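Side-chain contacts in phosphoribosylaminoimidazole carboxylase, ATPase subunit (PDB 3AX6), which probably carries out the ATP-dependent carboxylation of 5-aminoimidazole ribonucleotide with bicarbonate to N5-carboxyaminoimidazole ribonucleotide in purine biosynthesis: residues M15-A20 with V27-P32; T269-V274 with H346-D351; V300-L305 with E359-A364; L328-Y333 with K366-V371. All coordinates share one frame; numbering follows the deposited sequence.

Contact 1 of 4, residues M15-A20 with V27-P32; sequences MMTLEA and VIVLDP
Thr-17, on helix 11-22, reaches strand 26-31 with both branches of its short side chain, meeting Val-27 and Val-29. From CB the chain forks. The methyl CG2 lies anti to the backbone N and comes up to Val-27, 3.6 Å from its CG1. The hydroxyl branch, beside the backbone N with chi1 at -66°, turns to the other valine, and OG1 stands 3.7 Å from Val-29 CG2. The second methyl of Val-27, CG2, is the next neighbour of the hydroxyl, 4.1 Å from OG1. The threonine crosses each valine at roughly a right angle. No hydrogen bond joins the two segments; the hydroxyl, although it rests against methyl groups, is hydrogen-bonded to the carbonyl oxygen of Gly-13 in its own helix, so its polar atom is satisfied inside a buried apolar contact. Ala-38 of helix 37-41 also packs on Thr-17 and Val-29. Gly-13 is the last glycine of a sequence resembling the GxGxxG pattern of Rossmann folds, after strand 3-7, and Thr-17 lies close to it. A helix laid on parallel strands in this way is characteristic of the beta-alpha-beta unit, here strand 3-7, helix 11-22 and strand 26-31, of the Rossmann-like preATP-grasp domain.

Contact 2 of 4, residues T269-V274 with H346-D351; sequences TIEACV and HFTVVD
Glu-271 and Thr-348 cross obliquely, the glutamate laying its aliphatic part against the threonine. Its CG sits 3.8 Å from both CB and OG1 of Thr-348, and the methyl CG2 of Thr-348 is only slightly farther, 3.9 Å from the same CG. One step back along the glutamate, CB rests 4.1 Å from Val-350 CG1, the methyl that lies beside the valine's backbone N. The glutamate chain bends at chi2 (-67°), which carries its carboxylate past the threonine and along the strand to the side where His-346 stands. Thr-348, Val-350 and His-346 all point from one face of strand 343-350 toward helix 268-272, as every second residue of a strand does. This short helix, from the ATP-grasp part of the chain, lies over one face of the antiparallel sheet at strand 343-350, which the C-terminal part contributes. Carboxylate and imidazole do not touch. Water 2 bridges them, 2.6 Å from Glu-271 OE2, to which it donates, and equally 2.6 Å from His-346 NE2, approaching the histidine ring in its plane at the edge. Water 1 links OE2 to Thr-348 OG1 by weak bonds at both ends. The far nitrogen of the imidazole, ND1, is hydrogen-bonded to the hydroxyl of Tyr-333, and the ring stacks on His-267, which together limit its rotation. Val-350 also packs on Val-274 of the second subunit.

Contact 3 of 4, residues V300-L305 with E359-A364; sequences VMVNLL and EKALRA
Val-300 and Val-302 share one rotamer, with chi1 at 177° and 174°: in each, CG1 lies anti to the backbone N and CG2 beside it. As alternate residues of strand 299-305 they project from the same face, toward helix 354-364, yet they present different methyls to the helix. Val-300 brings CG1 to the methyl of Ala-361, whereas Val-302 offers CG2. The single carbon CB of Ala-361 therefore receives both valines. Ala-361 CB lies 3.5 Å from Val-300 CG1, tighter than usual for two carbons, and 3.9 Å from Val-300 CB. Val-302 is easier, its CG2 being 4.1 Å from Ala-361 CB. With nothing beyond CB at this position of the helix, the two backbones can come close, Val-300 CA lying 6.5 Å from Ala-361 CA. The contact is purely apolar and buried. Ala-357 and Leu-358, about one turn earlier on the helix, also pack on Val-300. Polar groups keep to other sides of the helix: Arg-363 NH1 forms a salt bridge of 2.6 Å with Glu-359 OE1, one turn away along the exposed surface, while Lys-360 pairs through NZ with Asp-351. On the sheet side, backbone hydrogen bonds tie Val-300 to Val-349 and Val-302 to Phe-347 of the neighbouring strand. The result is an alpha/beta layer in which helix 354-364 packs through Ala-361 on one face of the C-terminal part of the large antiparallel sheet, which continues into the ATP-grasp strands.

Contact 4 of 4, residues L328-Y333 with K366-V371; sequences LSLHFY and KILKVV
Phe-332 and Val-370 make the closer of two apolar meetings across this contact. The valine methyl CG2 comes to the rim of the phenyl ring, near its plane, 4.2 Å from CE1, so the ring is met at an edge and not over a face. The two side chains cross at a slant. Chi1 of Phe-332 is -177°, which swings the ring out from strand 328-332 toward the C-terminal segment; Val-370 answers with the methyl that lies beside its own backbone N. The second meeting is between leucine ends: CD1 of Leu-330 stands 4.4 Å from CD1 of Leu-368, at the limit of contact. Leu-328, though it points the same way, stays farther off still. The backbones are well apart, 9.3 Å between the CA atoms of Phe-332 and Val-370, so only side chains bridge the segments and no hydrogen bond crosses. Leu-330, Phe-332, Leu-368 and Val-370 are buried, whereas the other side of segment 366-371 is looser: Lys-366 is exposed, and Lys-369 is partly exposed and makes a long, weak ion pair with Glu-307. Leu-316 of strand 314-317 packs on both Leu-330 and Phe-332, and Ala-322 of helix 319-323 on Leu-368. Strand 328-332 lies at the end of the antiparallel sheet within this chain, hydrogen-bonded to strand 343-350; its carbonyl oxygens at Leu-328 and Leu-330 accept bonds from Arg-283 and Lys-22 of the second subunit, while strand 369-372 pairs with strand 314-317.

Contacts 1, 3 and 4 are buried, while contact 2 is only partly so and is the one bridged by water. Contact 1 stands apart, where helix 11-22 packs on the N-terminal parallel sheet, yet the methyl end of its Met-15, a selenomethionine, comes very near Ile-270 of contact 2 and His-331 of contact 4. The others share one antiparallel sheet, with strand 343-350 between strands 299-305 and 328-332. Helix 354-364 and segment 366-371 lie on one face of it, whereas helix 268-272 meets residues pointing from the other. Chemistry follows place: contacts 3 and 4 are apolar, contact 1 holds a satisfied hydroxyl, and in contact 2 mainly aliphatic carbons touch directly, with carboxylate and imidazole joined through water.

Contact 1 of 4, residues M15-A20 with V27-P32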
loop_
_atom_site.group_PDB
_atom_site.type_symbol
_atom_site.label_atom_id
_atom_site.label_comp_id
_atom_site.label_asym_id
_atom_site.label_seq_id
_atom_site.Cartn_x
_atom_site.Cartn_y
_atom_site.Cartn_z
HETATM N N MSE A 15 -6.784 5.616 -5.139
HETATM C CA MSE A 15 -5.934 4.438 -5.045
HETATM C C MSE A 15 -5.061 4.309 -6.290
HETATM O O MSE A 15 -3.914 3.877 -6.201
HETATM C CB MSE A 15 -6.802 3.199 -4.820
HETATM C CG MSE A 15 -7.599 3.305 -3.522
HETATM SE SE MSE A 15 -8.919 1.926 -3.189
HETATM C CE MSE A 15 -7.760 0.659 -2.314
HETATM N N MSE A 16 -5.594 4.699 -7.446
HETATM C CA MSE A 16 -4.823 4.670 -8.694
HETATM C C MSE A 16 -3.745 5.757 -8.592
HETATM O O MSE A 16 -2.578 5.537 -8.913
HETATM C CB MSE A 16 -5.710 4.990 -9.907
HETATM C CG MSE A 16 -6.758 3.951 -10.280
HETATM SE SE MSE A 16 -7.904 4.598 -11.725
HETATM C CE MSE A 16 -6.533 5.199 -12.906
ATOM N N THR A 17 -4.164 6.940 -8.153
ATOM C CA THR A 17 -3.264 8.073 -7.998
ATOM C C THR A 17 -2.037 7.701 -7.157
ATOM O O THR A 17 -0.900 7.869 -7.616
ATOM C CB THR A 17 -3.989 9.284 -7.335
ATOM O OG1 THR A 17 -5.001 9.790 -8.217
ATOM C CG2 THR A 17 -2.997 10.392 -7.020
ATOM N N LEU A 18 -2.259 7.191 -5.943
ATOM C CA LEU A 18 -1.141 6.825 -5.071
ATOM C C LEU A 18 -0.193 5.844 -5.750
ATOM O O LEU A 18 1.011 6.065 -5.780
ATOM C CB LEU A 18 -1.629 6.225 -3.746
ATOM C CG LEU A 18 -2.171 7.126 -2.628
ATOM C CD1 LEU A 18 -1.226 8.298 -2.360
ATOM C CD2 LEU A 18 -3.519 7.645 -3.022
ATOM N N GLU A 19 -0.730 4.766 -6.309
ATOM C CA GLU A 19 0.114 3.775 -6.971
ATOM C C GLU A 19 0.870 4.369 -8.139
ATOM O O GLU A 19 1.993 3.965 -8.425
ATOM C CB GLU A 19 -0.719 2.585 -7.455
ATOM C CG GLU A 19 -1.108 1.616 -6.355
ATOM C CD GLU A 19 0.105 1.074 -5.606
ATOM O OE1 GLU A 19 1.076 0.637 -6.269
ATOM O OE2 GLU A 19 0.086 1.081 -4.352
ATOM N N ALA A 20 0.254 5.330 -8.817
ATOM C CA ALA A 20 0.887 5.963 -9.962
ATOM C C ALA A 20 2.078 6.800 -9.502
ATOM O O ALA A 20 3.171 6.706 -10.059
ATOM C CB ALA A 20 -0.128 6.832 -10.704
ATOM N N VAL A 27 0.736 12.999 -11.577
ATOM C CA VAL A 27 -0.694 12.824 -11.812
ATOM C C VAL A 27 -1.553 14.064 -11.664
ATOM O O VAL A 27 -1.450 14.812 -10.692
ATOM C CB VAL A 27 -1.297 11.743 -10.899
ATOM C CG1 VAL A 27 -1.027 12.081 -9.449
ATOM C CG2 VAL A 27 -2.801 11.648 -11.134
ATOM N N ILE A 28 -2.412 14.262 -12.652
ATOM C CA ILE A 28 -3.338 15.374 -12.667
ATOM C C ILE A 28 -4.738 14.747 -12.671
ATOM O O ILE A 28 -5.074 13.958 -13.560
ATOM C CB ILE A 28 -3.079 16.289 -13.913
ATOM C CG1 ILE A 28 -4.377 16.939 -14.395
ATOM C CG2 ILE A 28 -2.412 15.498 -15.021
ATOM C CD1 ILE A 28 -4.951 17.956 -13.439
ATOM N N VAL A 29 -5.526 15.078 -11.644
ATOM C CA VAL A 29 -6.889 14.563 -11.470
ATOM C C VAL A 29 -7.989 15.557 -11.891
ATOM O O VAL A 29 -7.893 16.756 -11.636
ATOM C CB VAL A 29 -7.136 14.154 -9.975
ATOM C CG1 VAL A 29 -8.614 13.920 -9.722
ATOM C CG2 VAL A 29 -6.342 12.906 -9.627
ATOM N N LEU A 30 -9.027 15.040 -12.541
ATOM C CA LEU A 30 -10.153 15.858 -12.968
ATOM C C LEU A 30 -11.392 15.336 -12.256
ATOM O O LEU A 30 -11.763 14.172 -12.412
ATOM C CB LEU A 30 -10.347 15.791 -14.485
ATOM C CG LEU A 30 -11.518 16.606 -15.062
ATOM C CD1 LEU A 30 -11.296 16.825 -16.552
ATOM C CD2 LEU A 30 -12.862 15.887 -14.817
ATOM N N ASP A 31 -12.020 16.205 -11.467
ATOM C CA ASP A 31 -13.206 15.848 -10.700
ATOM C C ASP A 31 -13.994 17.132 -10.391
ATOM O O ASP A 31 -13.398 18.177 -10.110
ATOM C CB ASP A 31 -12.775 15.158 -9.405
ATOM C CG ASP A 31 -13.904 14.403 -8.741
ATOM O OD1 ASP A 31 -14.180 13.251 -9.155
ATOM O OD2 ASP A 31 -14.523 14.968 -7.811
ATOM N N PRO A 32 -15.337 17.073 -10.442
ATOM C CA PRO A 32 -16.178 18.246 -10.171
ATOM C C PRO A 32 -16.235 18.717 -8.722
ATOM O O PRO A 32 -16.826 19.754 -8.422
ATOM C CB PRO A 32 -17.543 17.820 -10.702
ATOM C CG PRO A 32 -17.550 16.368 -10.447
ATOM C CD PRO A 32 -16.164 15.936 -10.878
#

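Contact 2 of 4, residues T269-V274 with H346-D351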
loop_
_atom_site.group_PDB
_atom_site.type_symbol
_atom_site.label_atom_id
_atom_site.label_comp_id
_atom_site.label_asym_id
_atom_site.label_seq_id
_atom_site.Cartn_x
_atom_site.Cartn_y
_atom_site.Cartn_z
ATOM N N THR A 269 -6.745 -8.092 -4.005
ATOM C CA THR A 269 -5.390 -8.136 -4.558
ATOM C C THR A 269 -4.383 -7.288 -3.769
ATOM O O THR A 269 -3.193 -7.619 -3.718
ATOM C CB THR A 269 -5.367 -7.681 -6.050
ATOM O OG1 THR A 269 -5.776 -6.311 -6.146
ATOM C CG2 THR A 269 -6.309 -8.546 -6.897
ATOM N N ILE A 270 -4.861 -6.208 -3.153
ATOM C CA ILE A 270 -3.997 -5.308 -2.387
ATOM C C ILE A 270 -3.360 -6.015 -1.202
ATOM O O ILE A 270 -2.203 -5.757 -0.862
ATOM C CB ILE A 270 -4.787 -4.092 -1.852
ATOM C CG1 ILE A 270 -5.317 -3.263 -3.021
ATOM C CG2 ILE A 270 -3.901 -3.234 -0.955
ATOM C CD1 ILE A 270 -6.324 -2.204 -2.615
ATOM N N GLU A 271 -4.117 -6.924 -0.594
ATOM C CA GLU A 271 -3.653 -7.655 0.576
ATOM C C GLU A 271 -3.151 -9.071 0.314
ATOM O O GLU A 271 -2.335 -9.572 1.078
ATOM C CB GLU A 271 -4.776 -7.771 1.613
ATOM C CG GLU A 271 -5.654 -6.542 1.818
ATOM C CD GLU A 271 -4.916 -5.371 2.437
ATOM O OE1 GLU A 271 -3.937 -5.599 3.188
ATOM O OE2 GLU A 271 -5.330 -4.218 2.183
ATOM N N ALA A 272 -3.631 -9.718 -0.746
ATOM C CA ALA A 272 -3.261 -11.112 -0.995
ATOM C C ALA A 272 -2.504 -11.481 -2.260
ATOM O O ALA A 272 -2.210 -12.659 -2.486
ATOM C CB ALA A 272 -4.508 -11.969 -0.904
ATOM N N CYS A 273 -2.202 -10.500 -3.095
ATOM C CA CYS A 273 -1.489 -10.782 -4.327
ATOM C C CYS A 273 -0.200 -9.984 -4.381
ATOM O O CYS A 273 -0.052 -8.978 -3.690
ATOM C CB CYS A 273 -2.366 -10.458 -5.541
ATOM S SG CYS A 273 -3.740 -11.617 -5.802
ATOM N N VAL A 274 0.737 -10.455 -5.192
ATOM C CA VAL A 274 2.014 -9.787 -5.327
ATOM C C VAL A 274 1.812 -8.339 -5.785
ATOM O O VAL A 274 2.276 -7.412 -5.119
ATOM C CB VAL A 274 2.923 -10.561 -6.304
ATOM C CG1 VAL A 274 4.239 -9.812 -6.512
ATOM C CG2 VAL A 274 3.190 -11.959 -5.748
ATOM N N HIS A 346 -13.545 -0.696 3.314
ATOM C CA HIS A 346 -13.629 -2.143 3.341
ATOM C C HIS A 346 -12.591 -2.669 4.318
ATOM O O HIS A 346 -11.694 -1.932 4.737
ATOM C CB HIS A 346 -13.399 -2.751 1.935
ATOM C CG HIS A 346 -11.988 -2.642 1.429
ATOM N ND1 HIS A 346 -11.535 -1.560 0.705
ATOM C CD2 HIS A 346 -10.933 -3.486 1.536
ATOM C CE1 HIS A 346 -10.265 -1.742 0.387
ATOM N NE2 HIS A 346 -9.874 -2.904 0.880
ATOM N N PHE A 347 -12.743 -3.925 4.716
ATOM C CA PHE A 347 -11.779 -4.554 5.591
ATOM C C PHE A 347 -11.532 -5.918 4.980
ATOM O O PHE A 347 -12.383 -6.443 4.258
ATOM C CB PHE A 347 -12.276 -4.619 7.052
ATOM C CG PHE A 347 -13.403 -5.584 7.301
ATOM C CD1 PHE A 347 -13.155 -6.942 7.466
ATOM C CD2 PHE A 347 -14.711 -5.119 7.439
ATOM C CE1 PHE A 347 -14.190 -7.823 7.771
ATOM C CE2 PHE A 347 -15.753 -5.986 7.742
ATOM C CZ PHE A 347 -15.499 -7.340 7.912
ATOM N N THR A 348 -10.351 -6.470 5.225
ATOM C CA THR A 348 -9.978 -7.757 4.661
ATOM C C THR A 348 -9.451 -8.691 5.733
ATOM O O THR A 348 -8.836 -8.262 6.707
ATOM C CB THR A 348 -8.886 -7.586 3.594
ATOM O OG1 THR A 348 -9.357 -6.716 2.557
ATOM C CG2 THR A 348 -8.530 -8.921 2.985
ATOM N N VAL A 349 -9.701 -9.978 5.549
ATOM C CA VAL A 349 -9.242 -10.972 6.496
ATOM C C VAL A 349 -8.457 -12.014 5.724
ATOM O O VAL A 349 -9.036 -12.798 4.962
ATOM C CB VAL A 349 -10.434 -11.648 7.211
ATOM C CG1 VAL A 349 -9.955 -12.843 8.007
ATOM C CG2 VAL A 349 -11.123 -10.643 8.126
ATOM N N VAL A 350 -7.135 -12.008 5.897
ATOM C CA VAL A 350 -6.290 -12.977 5.212
ATOM C C VAL A 350 -6.010 -14.147 6.139
ATOM O O VAL A 350 -5.763 -13.964 7.332
ATOM C CB VAL A 350 -4.953 -12.351 4.738
ATOM C CG1 VAL A 350 -5.231 -11.289 3.692
ATOM C CG2 VAL A 350 -4.197 -11.747 5.915
ATOM N N ASP A 351 -6.076 -15.351 5.584
ATOM C CA ASP A 351 -5.839 -16.571 6.343
ATOM C C ASP A 351 -5.503 -17.707 5.375
ATOM O O ASP A 351 -6.034 -17.776 4.271
ATOM C CB ASP A 351 -7.087 -16.926 7.167
ATOM C CG ASP A 351 -6.823 -18.006 8.211
ATOM O OD1 ASP A 351 -6.358 -19.102 7.844
ATOM O OD2 ASP A 351 -7.090 -17.755 9.406
HETATM O O HOH W 1 -8.023 -4.043 4.117
HETATM O O HOH W 2 -7.317 -3.373 0.818
#

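Contact 3 of 4, residues V300-L305 with E359-A364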
loop_
_atom_site.group_PDB
_atom_site.type_symbol
_atom_site.label_atom_id
_atom_site.label_comp_id
_atom_site.label_asym_id
_atom_site.label_seq_id
_atom_site.Cartn_x
_atom_site.Cartn_y
_atom_site.Cartn_z
ATOM N N VAL A 300 -10.723 -12.705 2.302
ATOM C CA VAL A 300 -12.135 -12.378 2.263
ATOM C C VAL A 300 -12.230 -10.875 2.500
ATOM O O VAL A 300 -11.723 -10.364 3.496
ATOM C CB VAL A 300 -12.916 -13.142 3.353
ATOM C CG1 VAL A 300 -14.387 -12.726 3.338
ATOM C CG2 VAL A 300 -12.794 -14.647 3.105
HETATM N N MSE A 301 -12.835 -10.168 1.553
HETATM C CA MSE A 301 -12.994 -8.723 1.671
HETATM C C MSE A 301 -14.461 -8.405 1.886
HETATM O O MSE A 301 -15.337 -8.991 1.238
HETATM C CB MSE A 301 -12.508 -8.007 0.411
HETATM C CG MSE A 301 -12.674 -6.496 0.486
HETATM SE SE MSE A 301 -13.527 -5.736 -1.081
HETATM C CE MSE A 301 -15.366 -6.133 -0.657
ATOM N N VAL A 302 -14.720 -7.477 2.803
ATOM C CA VAL A 302 -16.078 -7.053 3.126
ATOM C C VAL A 302 -16.166 -5.533 3.062
ATOM O O VAL A 302 -15.311 -4.828 3.606
ATOM C CB VAL A 302 -16.501 -7.506 4.560
ATOM C CG1 VAL A 302 -17.857 -6.921 4.914
ATOM C CG2 VAL A 302 -16.551 -9.016 4.646
ATOM N N ASN A 303 -17.208 -5.033 2.405
ATOM C CA ASN A 303 -17.409 -3.598 2.285
ATOM C C ASN A 303 -17.972 -3.011 3.565
ATOM O O ASN A 303 -18.796 -3.623 4.231
ATOM C CB ASN A 303 -18.373 -3.269 1.135
ATOM C CG ASN A 303 -17.752 -3.488 -0.224
ATOM O OD1 ASN A 303 -16.658 -3.006 -0.501
ATOM N ND2 ASN A 303 -18.456 -4.214 -1.087
ATOM N N LEU A 304 -17.501 -1.823 3.912
ATOM C CA LEU A 304 -17.999 -1.130 5.084
ATOM C C LEU A 304 -18.886 -0.027 4.537
ATOM O O LEU A 304 -18.416 0.838 3.800
ATOM C CB LEU A 304 -16.856 -0.514 5.887
ATOM C CG LEU A 304 -16.071 -1.424 6.824
ATOM C CD1 LEU A 304 -15.045 -0.596 7.567
ATOM C CD2 LEU A 304 -17.011 -2.087 7.812
ATOM N N LEU A 305 -20.171 -0.072 4.877
ATOM C CA LEU A 305 -21.118 0.934 4.418
ATOM C C LEU A 305 -21.643 1.675 5.634
ATOM O O LEU A 305 -21.684 1.126 6.731
ATOM C CB LEU A 305 -22.300 0.283 3.687
ATOM C CG LEU A 305 -22.058 -0.708 2.545
ATOM C CD1 LEU A 305 -23.406 -1.170 2.014
ATOM C CD2 LEU A 305 -21.250 -0.069 1.430
ATOM N N GLU A 359 -15.038 -17.117 8.034
ATOM C CA GLU A 359 -15.616 -17.173 9.371
ATOM C C GLU A 359 -15.276 -15.906 10.139
ATOM O O GLU A 359 -16.148 -15.275 10.739
ATOM C CB GLU A 359 -15.093 -18.399 10.131
ATOM C CG GLU A 359 -15.708 -18.584 11.527
ATOM C CD GLU A 359 -15.025 -17.757 12.619
ATOM O OE1 GLU A 359 -15.647 -17.552 13.684
ATOM O OE2 GLU A 359 -13.866 -17.329 12.426
ATOM N N LYS A 360 -13.998 -15.540 10.112
ATOM C CA LYS A 360 -13.534 -14.348 10.804
ATOM C C LYS A 360 -14.198 -13.107 10.223
ATOM O O LYS A 360 -14.680 -12.244 10.963
ATOM C CB LYS A 360 -12.019 -14.220 10.677
ATOM C CG LYS A 360 -11.218 -15.300 11.383
ATOM C CD LYS A 360 -9.736 -15.090 11.130
ATOM C CE LYS A 360 -8.880 -16.140 11.811
ATOM N NZ LYS A 360 -7.424 -15.845 11.651
ATOM N N ALA A 361 -14.235 -13.030 8.897
ATOM C CA ALA A 361 -14.817 -11.884 8.212
ATOM C C ALA A 361 -16.277 -11.654 8.568
ATOM O O ALA A 361 -16.675 -10.526 8.865
ATOM C CB ALA A 361 -14.669 -12.043 6.710
ATOM N N LEU A 362 -17.080 -12.716 8.530
ATOM C CA LEU A 362 -18.502 -12.598 8.847
ATOM C C LEU A 362 -18.720 -12.240 10.307
ATOM O O LEU A 362 -19.677 -11.553 10.654
ATOM C CB LEU A 362 -19.231 -13.901 8.523
ATOM C CG LEU A 362 -19.249 -14.269 7.040
ATOM C CD1 LEU A 362 -20.139 -15.492 6.833
ATOM C CD2 LEU A 362 -19.767 -13.081 6.227
ATOM N N ARG A 363 -17.819 -12.713 11.156
ATOM C CA ARG A 363 -17.887 -12.442 12.581
ATOM C C ARG A 363 -17.579 -10.964 12.834
ATOM O O ARG A 363 -18.193 -10.327 13.695
ATOM C CB ARG A 363 -16.880 -13.331 13.309
ATOM C CG ARG A 363 -16.901 -13.223 14.819
ATOM C CD ARG A 363 -16.134 -14.384 15.422
ATOM N NE ARG A 363 -14.745 -14.390 14.985
ATOM C CZ ARG A 363 -13.917 -15.415 15.153
ATOM N NH1 ARG A 363 -14.345 -16.522 15.748
ATOM N NH2 ARG A 363 -12.663 -15.339 14.726
ATOM N N ALA A 364 -16.633 -10.426 12.068
ATOM C CA ALA A 364 -16.239 -9.028 12.198
ATOM C C ALA A 364 -17.209 -8.095 11.466
ATOM O O ALA A 364 -17.302 -6.911 11.782
ATOM C CB ALA A 364 -14.827 -8.837 11.662
#

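Contact 4 of 4, residues L328-Y333 with K366-V371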
loop_
_atom_site.group_PDB
_atom_site.type_symbol
_atom_site.label_atom_id
_atom_site.label_comp_id
_atom_site.label_asym_id
_atom_site.label_seq_id
_atom_site.Cartn_x
_atom_site.Cartn_y
_atom_site.Cartn_z
ATOM N N LEU A 328 -7.034 -9.662 10.126
ATOM C CA LEU A 328 -7.985 -8.596 9.803
ATOM C C LEU A 328 -7.248 -7.263 9.669
ATOM O O LEU A 328 -6.486 -6.879 10.552
ATOM C CB LEU A 328 -9.040 -8.487 10.921
ATOM C CG LEU A 328 -10.243 -7.515 11.000
ATOM C CD1 LEU A 328 -9.907 -6.142 10.438
ATOM C CD2 LEU A 328 -11.442 -8.099 10.290
ATOM N N SER A 329 -7.457 -6.570 8.556
ATOM C CA SER A 329 -6.852 -5.261 8.359
ATOM C C SER A 329 -7.968 -4.341 7.865
ATOM O O SER A 329 -8.909 -4.792 7.208
ATOM C CB SER A 329 -5.706 -5.319 7.343
ATOM O OG SER A 329 -6.178 -5.617 6.046
ATOM N N LEU A 330 -7.868 -3.058 8.182
ATOM C CA LEU A 330 -8.895 -2.109 7.793
ATOM C C LEU A 330 -8.469 -1.074 6.761
ATOM O O LEU A 330 -7.363 -0.541 6.814
ATOM C CB LEU A 330 -9.416 -1.397 9.035
ATOM C CG LEU A 330 -10.262 -0.154 8.774
ATOM C CD1 LEU A 330 -11.524 -0.537 8.008
ATOM C CD2 LEU A 330 -10.610 0.502 10.100
ATOM N N HIS A 331 -9.368 -0.787 5.827
ATOM C CA HIS A 331 -9.114 0.200 4.788
ATOM C C HIS A 331 -10.285 1.184 4.749
ATOM O O HIS A 331 -11.203 1.047 3.953
ATOM C CB HIS A 331 -8.968 -0.482 3.430
ATOM C CG HIS A 331 -8.311 0.376 2.397
ATOM N ND1 HIS A 331 -8.513 1.739 2.327
ATOM C CD2 HIS A 331 -7.481 0.064 1.373
ATOM C CE1 HIS A 331 -7.837 2.229 1.304
ATOM N NE2 HIS A 331 -7.203 1.234 0.709
ATOM N N PHE A 332 -10.239 2.178 5.624
ATOM C CA PHE A 332 -11.280 3.195 5.725
ATOM C C PHE A 332 -10.957 4.339 4.763
ATOM O O PHE A 332 -9.890 4.943 4.858
ATOM C CB PHE A 332 -11.319 3.707 7.166
ATOM C CG PHE A 332 -12.387 4.720 7.435
ATOM C CD1 PHE A 332 -13.703 4.329 7.612
ATOM C CD2 PHE A 332 -12.063 6.066 7.554
ATOM C CE1 PHE A 332 -14.689 5.263 7.915
ATOM C CE2 PHE A 332 -13.037 7.011 7.854
ATOM C CZ PHE A 332 -14.355 6.609 8.038
ATOM N N TYR A 333 -11.860 4.624 3.826
ATOM C CA TYR A 333 -11.629 5.711 2.881
ATOM C C TYR A 333 -11.968 6.998 3.634
ATOM O O TYR A 333 -12.926 7.034 4.408
ATOM C CB TYR A 333 -12.531 5.589 1.646
ATOM C CG TYR A 333 -12.692 4.191 1.079
ATOM C CD1 TYR A 333 -11.614 3.306 1.007
ATOM C CD2 TYR A 333 -13.926 3.764 0.584
ATOM C CE1 TYR A 333 -11.762 2.023 0.459
ATOM C CE2 TYR A 333 -14.087 2.482 0.028
ATOM C CZ TYR A 333 -13.002 1.618 -0.027
ATOM O OH TYR A 333 -13.162 0.352 -0.547
ATOM N N LYS A 366 -20.149 -7.896 11.781
ATOM C CA LYS A 366 -21.160 -7.461 12.743
ATOM C C LYS A 366 -20.567 -6.545 13.801
ATOM O O LYS A 366 -21.300 -5.870 14.520
ATOM C CB LYS A 366 -21.785 -8.673 13.431
ATOM C CG LYS A 366 -22.482 -9.627 12.475
ATOM C CD LYS A 366 -22.959 -10.878 13.190
ATOM C CE LYS A 366 -23.634 -11.831 12.218
ATOM N NZ LYS A 366 -23.996 -13.117 12.874
ATOM N N ILE A 367 -19.239 -6.526 13.884
ATOM C CA ILE A 367 -18.519 -5.719 14.866
ATOM C C ILE A 367 -18.091 -4.343 14.349
ATOM O O ILE A 367 -18.280 -3.330 15.025
ATOM C CB ILE A 367 -17.272 -6.488 15.358
ATOM C CG1 ILE A 367 -17.715 -7.783 16.041
ATOM C CG2 ILE A 367 -16.440 -5.625 16.293
ATOM C CD1 ILE A 367 -16.567 -8.656 16.512
ATOM N N LEU A 368 -17.492 -4.316 13.161
ATOM C CA LEU A 368 -17.044 -3.070 12.554
ATOM C C LEU A 368 -18.224 -2.330 11.961
ATOM O O LEU A 368 -18.974 -2.894 11.169
ATOM C CB LEU A 368 -16.029 -3.349 11.445
ATOM C CG LEU A 368 -14.559 -3.176 11.810
ATOM C CD1 LEU A 368 -13.686 -3.443 10.589
ATOM C CD2 LEU A 368 -14.338 -1.765 12.334
ATOM N N LYS A 369 -18.391 -1.065 12.331
ATOM C CA LYS A 369 -19.501 -0.283 11.809
ATOM C C LYS A 369 -19.191 1.200 11.685
ATOM O O LYS A 369 -18.619 1.804 12.590
ATOM C CB LYS A 369 -20.736 -0.489 12.688
ATOM C CG LYS A 369 -21.185 -1.938 12.738
ATOM C CD LYS A 369 -22.543 -2.113 13.385
ATOM C CE LYS A 369 -22.985 -3.570 13.309
ATOM N NZ LYS A 369 -22.944 -4.087 11.906
ATOM N N VAL A 370 -19.559 1.775 10.545
ATOM C CA VAL A 370 -19.352 3.193 10.296
ATOM C C VAL A 370 -20.606 3.908 10.765
ATOM O O VAL A 370 -21.696 3.676 10.259
ATOM C CB VAL A 370 -19.140 3.477 8.806
ATOM C CG1 VAL A 370 -18.933 4.969 8.587
ATOM C CG2 VAL A 370 -17.952 2.680 8.293
ATOM N N VAL A 371 -20.429 4.778 11.747
ATOM C CA VAL A 371 -21.515 5.532 12.350
ATOM C C VAL A 371 -21.205 7.026 12.246
ATOM O O VAL A 371 -20.244 7.421 11.588
ATOM C CB VAL A 371 -21.677 5.066 13.829
ATOM C CG1 VAL A 371 -22.331 6.127 14.691
ATOM C CG2 VAL A 371 -22.503 3.792 13.858
#